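Local coordinates for methyl-coenzyme M reductase gamma subunit (Methermicoccus shengliensis DSM 18856, PDB 7NKG), which forms part of methyl-coenzyme M reductase, which probably catalyses the methane-forming reaction of methyl-coenzyme M with coenzyme B, using the nickel cofactor F430, at residues P51-P56 / G80-Y85. Sequence-based numbering, arbitrary orientation.
Sequences PSTHPP and GDRIRY
Ser-52 and Asp-81 lie backbone to backbone in a single beta bridge, their CA atoms 4.5 Å apart, where the loop before helix 66-70 meets the turn between helix 75-79 and strand 83-90. Gly-80 ends that helix in a Schellman motif at positive phi, and its O accepts a hydrogen bond from Thr-53 N at 2.9 Å, with a C=O...N angle of 171°. The same oxygen receives a CA-H...O contact from Ser-52 CA at 3.3 Å. On the other side of the bridged pair no direct bond closes the bridge: Pro-51 O and Arg-82 N stay 3.5 Å apart, and a water joins them, accepting from Arg-82 N at 2.9 Å and donating to Pro-51 O. Asp-81 CA adds a further CA-H...O contact to Pro-51 O.

Among the side chains, Arg-82 does most of the packing. Its chain bends at chi3 (129°), and the guanidinium lies with one face beneath Ser-52 O, 3.2 Å from NH2; the angle is poor for a hydrogen bond. Pro-51 CB sits at the guanidinium edge, while the His-54 side chain crosses that of Arg-82 at about a right angle, its CD2 3.9 Å from Arg-82 NH1. NH1 is hydrogen-bonded to the backbone of another protein chain of the assembly, joining this packing to a subunit interface. An alanine at Arg-82 would probably leave that backbone acceptor without its donor and open a gap under Ser-52 O. Thr-53 CG2, anti to its own carbonyl carbon, packs against Asp-81 O, an oxygen that accepts a hydrogen bond from Arg-127 NH2. Asp-81 OD2 forms a salt bridge with Arg-129, while a second water lies 2.7 Å from Asp-81 OD1 and is hydrogen-bonded to it and to Ser-52 OG.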
# COMPACT_ATOMS: atom_id res chain seq x y z
N PRO C 51 -10.16 -39.58 -22.65
CA PRO C 51 -8.75 -39.39 -22.31
C PRO C 51 -8.53 -39.30 -20.80
O PRO C 51 -9.46 -39.03 -20.05
CB PRO C 51 -8.36 -38.08 -23.00
CG PRO C 51 -9.55 -37.61 -23.73
CD PRO C 51 -10.73 -38.40 -23.33
N SER C 52 -7.29 -39.53 -20.37
CA SER C 52 -6.90 -39.49 -18.97
C SER C 52 -6.09 -38.24 -18.69
O SER C 52 -5.56 -37.59 -19.60
CB SER C 52 -6.05 -40.71 -18.62
OG SER C 52 -6.77 -41.93 -18.67
N THR C 53 -5.96 -37.91 -17.40
CA THR C 53 -5.07 -36.86 -16.95
C THR C 53 -3.62 -37.43 -17.09
O THR C 53 -3.43 -38.65 -17.16
CB THR C 53 -5.35 -36.53 -15.47
OG1 THR C 53 -5.13 -37.74 -14.71
CG2 THR C 53 -6.76 -35.98 -15.25
N HIS C 54 -2.61 -36.55 -17.11
CA HIS C 54 -1.20 -36.95 -17.17
C HIS C 54 -0.44 -36.08 -16.17
O HIS C 54 0.21 -35.11 -16.55
CB HIS C 54 -0.66 -36.84 -18.60
CG HIS C 54 -1.39 -37.74 -19.54
ND1 HIS C 54 -1.22 -39.12 -19.49
CD2 HIS C 54 -2.38 -37.45 -20.42
CE1 HIS C 54 -2.06 -39.62 -20.39
NE2 HIS C 54 -2.78 -38.65 -20.96
N PRO C 55 -0.62 -36.35 -14.87
CA PRO C 55 0.03 -35.51 -13.85
C PRO C 55 1.52 -35.81 -13.73
O PRO C 55 1.98 -36.88 -14.16
CB PRO C 55 -0.72 -35.85 -12.57
CG PRO C 55 -1.25 -37.23 -12.78
CD PRO C 55 -1.40 -37.44 -14.26
N PRO C 56 2.31 -34.90 -13.12
CA PRO C 56 3.74 -35.18 -12.98
C PRO C 56 4.01 -36.38 -12.07
O PRO C 56 3.17 -36.75 -11.25
CB PRO C 56 4.32 -33.87 -12.43
CG PRO C 56 3.18 -33.12 -11.87
CD PRO C 56 1.93 -33.60 -12.54
N GLY C 80 -9.35 -42.02 -14.08
CA GLY C 80 -8.48 -40.87 -14.23
C GLY C 80 -8.92 -39.94 -15.35
O GLY C 80 -8.09 -39.22 -15.90
N ASP C 81 -10.25 -39.85 -15.62
CA ASP C 81 -10.73 -38.97 -16.69
C ASP C 81 -10.39 -37.53 -16.43
O ASP C 81 -10.24 -37.13 -15.28
CB ASP C 81 -12.26 -39.04 -16.83
CG ASP C 81 -12.85 -40.35 -17.28
OD1 ASP C 81 -12.08 -41.25 -17.68
OD2 ASP C 81 -14.09 -40.47 -17.27
N ARG C 82 -10.33 -36.73 -17.50
CA ARG C 82 -10.14 -35.30 -17.35
C ARG C 82 -11.44 -34.69 -16.78
O ARG C 82 -12.52 -35.26 -16.95
CB ARG C 82 -9.83 -34.66 -18.70
CG ARG C 82 -8.53 -35.20 -19.31
CD ARG C 82 -8.00 -34.36 -20.46
NE ARG C 82 -6.58 -34.00 -20.28
CZ ARG C 82 -5.53 -34.48 -20.95
NH1 ARG C 82 -4.30 -34.05 -20.68
NH2 ARG C 82 -5.69 -35.40 -21.91
N ILE C 83 -11.32 -33.55 -16.11
CA ILE C 83 -12.51 -32.85 -15.61
C ILE C 83 -13.10 -32.10 -16.81
O ILE C 83 -12.43 -31.22 -17.37
CB ILE C 83 -12.17 -31.87 -14.45
CG1 ILE C 83 -11.55 -32.61 -13.23
CG2 ILE C 83 -13.42 -31.04 -14.03
CD1 ILE C 83 -12.46 -33.65 -12.51
N ARG C 84 -14.36 -32.38 -17.13
CA ARG C 84 -15.10 -31.70 -18.21
C ARG C 84 -16.41 -31.12 -17.69
O ARG C 84 -16.76 -31.36 -16.54
CB ARG C 84 -15.34 -32.68 -19.37
CG ARG C 84 -14.07 -33.21 -20.01
CD ARG C 84 -13.15 -32.13 -20.55
NE ARG C 84 -12.15 -32.74 -21.42
CZ ARG C 84 -11.03 -32.16 -21.82
NH1 ARG C 84 -10.19 -32.80 -22.63
NH2 ARG C 84 -10.75 -30.91 -21.46
N TYR C 85 -17.16 -30.41 -18.54
CA TYR C 85 -18.35 -29.71 -18.08
C TYR C 85 -19.58 -29.83 -18.98
O TYR C 85 -19.47 -30.15 -20.17
CB TYR C 85 -17.97 -28.25 -17.89
CG TYR C 85 -17.82 -27.54 -19.21
CD1 TYR C 85 -16.63 -27.58 -19.92
CD2 TYR C 85 -18.90 -26.90 -19.79
CE1 TYR C 85 -16.54 -27.08 -21.20
CE2 TYR C 85 -18.81 -26.35 -21.05
CZ TYR C 85 -17.66 -26.52 -21.79
OH TYR C 85 -17.60 -25.88 -23.00
O HOH W 1 -11.54 -37.62 -19.96
O HOH W 2 -9.62 -41.90 -18.53